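Local coordinates for protein CT021 (Chlamydia trachomatis serovar L2, PDB 6UXD) that is of unknown function, but its family belongs to a clan named after the lipoprotein-trafficking proteins LolA and LolB, to which it is probably related, at residues Gly19-Val23 and Arg180-Pro184; Phe33-Gln37 and Ala208-Leu214. One frame throughout, in Å; residues are numbered along the deposited sequence.

Interaction 1 (Gly19-Val23 and Arg180-Pro184)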
ATOM      1  N   GLY A  19       2.428  -8.704  10.377  1.00 38.51           N
ATOM      2  CA  GLY A  19       3.688  -8.054  10.597  1.00 40.76           C
ATOM      3  C   GLY A  19       4.352  -7.510   9.338  1.00 36.98           C
ATOM      4  O   GLY A  19       5.277  -6.707   9.448  1.00 37.89           O
ATOM      5  N   ASP A  20       3.924  -7.946   8.154  1.00 38.65           N
ATOM      6  CA  ASP A  20       4.448  -7.391   6.913  1.00 39.89           C
ATOM      7  C   ASP A  20       3.990  -5.950   6.742  1.00 43.66           C
ATOM      8  O   ASP A  20       2.838  -5.617   7.023  1.00 38.12           O
ATOM      9  CB  ASP A  20       3.991  -8.217   5.719  1.00 36.79           C
ATOM     10  CG  ASP A  20       4.653  -9.565   5.667  1.00 39.97           C
ATOM     11  OD1 ASP A  20       5.531  -9.806   6.519  1.00 39.78           O
ATOM     12  OD2 ASP A  20       4.286 -10.383   4.795  1.00 38.34           O
ATOM     13  N   TYR A  21       4.902  -5.085   6.282  1.00 42.14           N
ATOM     14  CA  TYR A  21       4.593  -3.673   6.149  1.00 31.47           C
ATOM     15  C   TYR A  21       5.297  -3.104   4.923  1.00 36.28           C
ATOM     16  O   TYR A  21       6.188  -3.731   4.343  1.00 36.65           O
ATOM     17  CB  TYR A  21       4.974  -2.892   7.395  1.00 37.45           C
ATOM     18  CG  TYR A  21       6.449  -2.611   7.498  1.00 37.59           C
ATOM     19  CD1 TYR A  21       6.983  -1.399   7.088  1.00 36.39           C
ATOM     20  CD2 TYR A  21       7.304  -3.568   7.991  1.00 35.57           C
ATOM     21  CE1 TYR A  21       8.359  -1.158   7.182  1.00 41.77           C
ATOM     22  CE2 TYR A  21       8.641  -3.349   8.083  1.00 38.68           C
ATOM     23  CZ  TYR A  21       9.174  -2.145   7.687  1.00 38.21           C
ATOM     24  OH  TYR A  21      10.533  -1.947   7.801  1.00 39.01           O
ATOM     25  N   ALA A  22       4.859  -1.913   4.514  1.00 38.39           N
ATOM     26  CA  ALA A  22       5.531  -1.168   3.451  1.00 38.73           C
ATOM     27  C   ALA A  22       5.161   0.309   3.547  1.00 37.49           C
ATOM     28  O   ALA A  22       4.063   0.662   3.987  1.00 40.53           O
ATOM     29  CB  ALA A  22       5.168  -1.739   2.082  1.00 39.06           C
ATOM     30  N   VAL A  23       6.099   1.173   3.154  1.00 36.45           N
ATOM     31  CA  VAL A  23       5.917   2.623   3.200  1.00 33.50           C
ATOM     32  C   VAL A  23       5.963   3.125   1.765  1.00 37.79           C
ATOM     33  O   VAL A  23       6.963   2.934   1.061  1.00 37.89           O
ATOM     34  CB  VAL A  23       6.974   3.325   4.070  1.00 37.86           C
ATOM     35  CG1 VAL A  23       6.750   4.830   4.099  1.00 44.64           C
ATOM     36  CG2 VAL A  23       6.949   2.769   5.500  1.00 41.01           C
ATOM     37  N   ARG A 180       7.808 -13.656  -0.890  1.00 35.73           N
ATOM     38  CA  ARG A 180       7.698 -13.281   0.501  1.00 38.43           C
ATOM     39  C   ARG A 180       7.543 -11.775   0.661  1.00 37.66           C
ATOM     40  O   ARG A 180       7.072 -11.315   1.706  1.00 37.32           O
ATOM     41  CB  ARG A 180       8.924 -13.817   1.234  1.00 45.54           C
ATOM     42  CG  ARG A 180       8.929 -13.570   2.693  1.00 53.29           C
ATOM     43  CD  ARG A 180       7.977 -14.490   3.423  1.00 59.30           C
ATOM     44  NE  ARG A 180       7.874 -14.030   4.805  1.00 58.44           N
ATOM     45  CZ  ARG A 180       7.017 -13.106   5.222  1.00 55.47           C
ATOM     46  NH1 ARG A 180       6.138 -12.552   4.362  1.00 51.39           N
ATOM     47  NH2 ARG A 180       7.032 -12.751   6.500  1.00 54.44           N
ATOM     48  N   LEU A 181       7.890 -10.995  -0.359  1.00 35.82           N
ATOM     49  CA  LEU A 181       7.736  -9.545  -0.325  1.00 32.35           C
ATOM     50  C   LEU A 181       6.514  -9.207  -1.177  1.00 35.46           C
ATOM     51  O   LEU A 181       6.620  -9.065  -2.399  1.00 39.45           O
ATOM     52  CB  LEU A 181       8.979  -8.841  -0.846  1.00 32.46           C
ATOM     53  CG  LEU A 181      10.229  -8.914   0.031  1.00 32.21           C
ATOM     54  CD1 LEU A 181      11.416  -8.256  -0.707  1.00 38.13           C
ATOM     55  CD2 LEU A 181       9.991  -8.246   1.384  1.00 37.69           C
ATOM     56  N   ALA A 182       5.361  -9.042  -0.519  1.00 35.64           N
ATOM     57  CA  ALA A 182       4.086  -9.027  -1.227  1.00 34.94           C
ATOM     58  C   ALA A 182       3.648  -7.635  -1.660  1.00 36.36           C
ATOM     59  O   ALA A 182       2.826  -7.523  -2.577  1.00 37.14           O
ATOM     60  CB  ALA A 182       2.999  -9.654  -0.347  1.00 35.78           C
ATOM     61  N   PHE A 183       4.185  -6.578  -1.046  1.00 32.82           N
ATOM     62  CA  PHE A 183       3.833  -5.227  -1.455  1.00 37.21           C
ATOM     63  C   PHE A 183       4.593  -4.792  -2.706  1.00 36.77           C
ATOM     64  O   PHE A 183       5.698  -5.270  -2.979  1.00 36.35           O
ATOM     65  CB  PHE A 183       4.123  -4.235  -0.347  1.00 37.22           C
ATOM     66  CG  PHE A 183       3.192  -4.329   0.815  1.00 35.73           C
ATOM     67  CD1 PHE A 183       1.966  -3.699   0.777  1.00 41.69           C
ATOM     68  CD2 PHE A 183       3.559  -5.011   1.956  1.00 37.40           C
ATOM     69  CE1 PHE A 183       1.114  -3.749   1.857  1.00 39.34           C
ATOM     70  CE2 PHE A 183       2.723  -5.074   3.037  1.00 42.35           C
ATOM     71  CZ  PHE A 183       1.480  -4.439   2.991  1.00 39.38           C
ATOM     72  N   PRO A 184       4.028  -3.870  -3.471  1.00 34.69           N
ATOM     73  CA  PRO A 184       4.702  -3.422  -4.687  1.00 39.19           C
ATOM     74  C   PRO A 184       5.987  -2.666  -4.374  1.00 32.92           C
ATOM     75  O   PRO A 184       6.137  -2.053  -3.315  1.00 32.71           O
ATOM     76  CB  PRO A 184       3.663  -2.513  -5.354  1.00 42.31           C
ATOM     77  CG  PRO A 184       2.766  -2.085  -4.250  1.00 44.40           C
ATOM     78  CD  PRO A 184       2.730  -3.204  -3.269  1.00 37.93           C
TER
HETATM   79  O   HOH W   1       5.041  -8.808   2.375  1.00 36.41           O
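D20, just before strand 21-26, and A22 within it meet the loop between strands 170-176 and 186-189 through a salt bridge, D20 to R180, and a packed ring, A22 against F183. The carboxylate meets the edge of the guanidinium, the two planes 32° apart. R180 NH1 reaches the syn side of D20 OD2 at 2.9 Å in a fairly straight bond, while R180 NH2 gives only a weak second bond to D20 OD1. The arginine chain folds at chi2 (75°), which turns its guanidinium back to the aspartate. A water adds a longer path: it accepts from A182 N at 2.9 Å and lies near D20 OD2, where its bond is weak. Two residues on from D20 and three from R180, A22 CB sits over one face of the F183 ring, 3.9 Å from the centroid, a CH-pi contact offset toward the rim where CB also meets F183 CG at 3.5 Å. The ring edge points at the backbone carbon of D20. Beyond the two segments, D20 OD2 is also hydrogen-bonded to R17 N, and OD1 to H205 ND1. With both oxygens engaged, the buried carboxylate is held from several directions, and the neighbouring arginine probably favours its charged form.

Interaction 2 (Phe33-Gln37 and Ala208-Leu214)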
ATOM      1  N   PHE A  33       1.556   1.006   5.369  1.00 42.19           N
ATOM      2  CA  PHE A  33       0.652  -0.131   5.281  1.00 38.98           C
ATOM      3  C   PHE A  33       1.155  -1.255   6.175  1.00 42.39           C
ATOM      4  O   PHE A  33       2.333  -1.609   6.122  1.00 37.84           O
ATOM      5  CB  PHE A  33       0.546  -0.664   3.852  1.00 41.26           C
ATOM      6  CG  PHE A  33      -0.103   0.287   2.886  1.00 44.36           C
ATOM      7  CD1 PHE A  33       0.590   1.389   2.405  1.00 49.65           C
ATOM      8  CD2 PHE A  33      -1.393   0.060   2.440  1.00 43.30           C
ATOM      9  CE1 PHE A  33      -0.006   2.261   1.508  1.00 49.08           C
ATOM     10  CE2 PHE A  33      -1.992   0.921   1.554  1.00 44.16           C
ATOM     11  CZ  PHE A  33      -1.295   2.023   1.080  1.00 46.57           C
ATOM     12  N   LEU A  34       0.254  -1.841   6.962  1.00 41.67           N
ATOM     13  CA  LEU A  34       0.611  -2.894   7.906  1.00 42.22           C
ATOM     14  C   LEU A  34      -0.429  -4.001   7.861  1.00 40.33           C
ATOM     15  O   LEU A  34      -1.625  -3.727   7.966  1.00 37.54           O
ATOM     16  CB  LEU A  34       0.714  -2.346   9.329  1.00 39.44           C
ATOM     17  CG  LEU A  34       0.832  -3.384  10.455  1.00 43.76           C
ATOM     18  CD1 LEU A  34       2.075  -4.244  10.276  1.00 40.48           C
ATOM     19  CD2 LEU A  34       0.852  -2.711  11.830  1.00 45.46           C
ATOM     20  N   ILE A  35       0.026  -5.242   7.701  1.00 38.53           N
ATOM     21  CA  ILE A  35      -0.845  -6.406   7.769  1.00 43.30           C
ATOM     22  C   ILE A  35      -0.951  -6.805   9.235  1.00 43.94           C
ATOM     23  O   ILE A  35       0.057  -7.155   9.857  1.00 41.28           O
ATOM     24  CB  ILE A  35      -0.287  -7.574   6.938  1.00 41.55           C
ATOM     25  CG1 ILE A  35      -0.042  -7.183   5.479  1.00 43.79           C
ATOM     26  CG2 ILE A  35      -1.184  -8.788   7.115  1.00 43.12           C
ATOM     27  CD1 ILE A  35      -1.267  -6.726   4.710  1.00 42.28           C
ATOM     28  N   ARG A  36      -2.160  -6.791   9.789  1.00 47.47           N
ATOM     29  CA  ARG A  36      -2.290  -7.012  11.229  1.00 49.76           C
ATOM     30  C   ARG A  36      -2.755  -8.401  11.607  1.00 46.72           C
ATOM     31  O   ARG A  36      -2.344  -8.916  12.648  1.00 50.90           O
ATOM     32  CB  ARG A  36      -3.249  -5.993  11.827  1.00 47.05           C
ATOM     33  CG  ARG A  36      -2.641  -4.651  11.772  1.00 45.55           C
ATOM     34  CD  ARG A  36      -3.318  -3.711  12.681  1.00 51.12           C
ATOM     35  NE  ARG A  36      -3.363  -4.229  14.035  1.00 46.10           N
ATOM     36  CZ  ARG A  36      -3.900  -3.556  15.037  1.00 46.14           C
ATOM     37  NH1 ARG A  36      -4.425  -2.360  14.805  1.00 46.80           N
ATOM     38  NH2 ARG A  36      -3.916  -4.071  16.254  1.00 55.25           N
ATOM     39  N   GLN A  37      -3.576  -9.027  10.788  1.00 51.61           N
ATOM     40  CA  GLN A  37      -4.152 -10.305  11.148  1.00 50.09           C
ATOM     41  C   GLN A  37      -4.656 -10.938   9.874  1.00 48.16           C
ATOM     42  O   GLN A  37      -5.201 -10.239   9.019  1.00 52.60           O
ATOM     43  CB  GLN A  37      -5.279 -10.118  12.155  1.00 54.34           C
ATOM     44  CG  GLN A  37      -5.909 -11.386  12.625  1.00 53.74           C
ATOM     45  CD  GLN A  37      -6.825 -11.114  13.799  1.00 64.30           C
ATOM     46  OE1 GLN A  37      -6.367 -10.927  14.933  1.00 59.90           O
ATOM     47  NE2 GLN A  37      -8.119 -11.034  13.525  1.00 65.30           N
ATOM     48  N   ALA A 208       4.840  -4.282  14.416  1.00 44.33           N
ATOM     49  CA  ALA A 208       3.727  -4.343  15.349  1.00 47.87           C
ATOM     50  C   ALA A 208       2.960  -3.034  15.296  1.00 47.88           C
ATOM     51  O   ALA A 208       3.553  -1.957  15.163  1.00 44.41           O
ATOM     52  CB  ALA A 208       4.205  -4.615  16.780  1.00 51.30           C
ATOM     53  N   SER A 209       1.638  -3.124  15.362  1.00 48.05           N
ATOM     54  CA  SER A 209       0.831  -1.919  15.266  1.00 48.71           C
ATOM     55  C   SER A 209       1.017  -1.060  16.507  1.00 51.81           C
ATOM     56  O   SER A 209       1.160  -1.571  17.622  1.00 46.28           O
ATOM     57  CB  SER A 209      -0.650  -2.246  15.113  1.00 49.78           C
ATOM     58  OG  SER A 209      -1.405  -1.056  15.258  1.00 49.01           O
ATOM     59  N   SER A 210       0.994   0.253  16.302  1.00 54.45           N
ATOM     60  CA  SER A 210       0.966   1.220  17.389  1.00 55.17           C
ATOM     61  C   SER A 210      -0.451   1.667  17.753  1.00 60.02           C
ATOM     62  O   SER A 210      -0.617   2.472  18.675  1.00 56.47           O
ATOM     63  CB  SER A 210       1.812   2.440  17.008  1.00 47.16           C
ATOM     64  OG  SER A 210       1.264   3.149  15.913  1.00 59.55           O
ATOM     65  N   TYR A 211      -1.470   1.153  17.084  1.00 52.73           N
ATOM     66  CA  TYR A 211      -2.838   1.625  17.226  1.00 51.82           C
ATOM     67  C   TYR A 211      -3.680   0.652  18.042  1.00 51.42           C
ATOM     68  O   TYR A 211      -3.222  -0.438  18.398  1.00 52.59           O
ATOM     69  CB  TYR A 211      -3.441   1.829  15.832  1.00 58.08           C
ATOM     70  CG  TYR A 211      -2.746   2.913  15.050  1.00 55.44           C
ATOM     71  CD1 TYR A 211      -2.792   4.229  15.473  1.00 58.36           C
ATOM     72  CD2 TYR A 211      -2.046   2.622  13.892  1.00 55.91           C
ATOM     73  CE1 TYR A 211      -2.163   5.225  14.762  1.00 60.74           C
ATOM     74  CE2 TYR A 211      -1.413   3.612  13.174  1.00 56.13           C
ATOM     75  CZ  TYR A 211      -1.474   4.913  13.612  1.00 61.58           C
ATOM     76  OH  TYR A 211      -0.839   5.909  12.897  1.00 67.04           O
ATOM     77  N   PRO A 212      -4.925   1.018  18.375  1.00 51.47           N
ATOM     78  CA  PRO A 212      -5.747   0.121  19.196  1.00 46.77           C
ATOM     79  C   PRO A 212      -5.990  -1.218  18.519  1.00 52.00           C
ATOM     80  O   PRO A 212      -5.901  -1.371  17.293  1.00 44.25           O
ATOM     81  CB  PRO A 212      -7.064   0.887  19.373  1.00 44.51           C
ATOM     82  CG  PRO A 212      -6.728   2.316  19.089  1.00 46.15           C
ATOM     83  CD  PRO A 212      -5.620   2.290  18.092  1.00 43.80           C
ATOM     84  N   ALA A 213      -6.317  -2.194  19.359  1.00 42.60           N
ATOM     85  CA  ALA A 213      -6.599  -3.544  18.911  1.00 49.79           C
ATOM     86  C   ALA A 213      -7.753  -3.565  17.917  1.00 42.37           C
ATOM     87  O   ALA A 213      -8.562  -2.636  17.828  1.00 43.74           O
ATOM     88  CB  ALA A 213      -6.953  -4.438  20.096  1.00 43.95           C
ATOM     89  N   LEU A 214      -7.843  -4.678  17.209  1.00 39.65           N
ATOM     90  CA  LEU A 214      -8.827  -4.848  16.161  1.00 43.74           C
ATOM     91  C   LEU A 214     -10.247  -4.855  16.731  1.00 44.86           C
ATOM     92  O   LEU A 214     -10.459  -5.240  17.881  1.00 38.28           O
ATOM     93  CB  LEU A 214      -8.559  -6.154  15.427  1.00 44.04           C
ATOM     94  CG  LEU A 214      -7.229  -6.241  14.664  1.00 42.85           C
ATOM     95  CD1 LEU A 214      -7.155  -7.599  13.972  1.00 47.95           C
ATOM     96  CD2 LEU A 214      -7.102  -5.096  13.663  1.00 42.43           C
TER
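L34 opens the contact between strand 29-38 and the loop that follows strand 196-204: its CD2 methyl rests on the backbone of S209, 3.5 Å from S209 CA, and touches S209 CB as well. R36, two residues on, carries most of the contact. Its chain turns at chi3 (54°) and slides the guanidinium between two loop residues. S209 CB lies 3.4 Å above the centre of one face; L214 CD2 covers the opposite face, 3.8 Å from R36 CZ. At the edge of the same group, R36 NH1 donates to P212 O at 3.1 Å with an N-H...O angle of 161°; the oxygen lies near the guanidinium plane, although the donor is tilted 27° from the plane of the carbonyl. S209 OG approaches NH1 too, but at a poor angle for a bond. That hydroxyl instead accepts from Y211 N at 2.9 Å, forming an ST turn, and also bonds to E46 on the adjacent strand 43-50. Q37 ends the walk by laying its amide against the L214 CD1 methyl, with Q37 CD at 3.5 Å. L214 thus spreads one methyl over each of two polar side chains. For R36 the outcome is a cation with a methylene (S209) and a methyl (L214) on opposite faces, its turn restrained by these and the edge bond to P212 O, with E46 giving a long, weak ion pair; P212 O is shared with W99 NE1, so this loop carbonyl is gripped by two donors.

In the fold
From the N terminus the chain passes first through 19-23, at the head of strand 21-26, then turns back as the antiparallel neighbour 29-38, which carries 33-37. The two interactions therefore start on paired strands, and their segments touch directly through backbone bonds, G19 N to I35 O and F33 N to A22 O. Much later, the loop holding 180-184 returns to the first strand and closes interaction 1; strands 186-189 and 196-204 follow, and then the loop segment 208-214 closes interaction 2. The two closures cross rather than nest. Interaction 1 is buried, its centre about 8 Å from the centre of the molecule, whereas interaction 2 lies at the surface and attaches the C-terminal loop to strand 29-38.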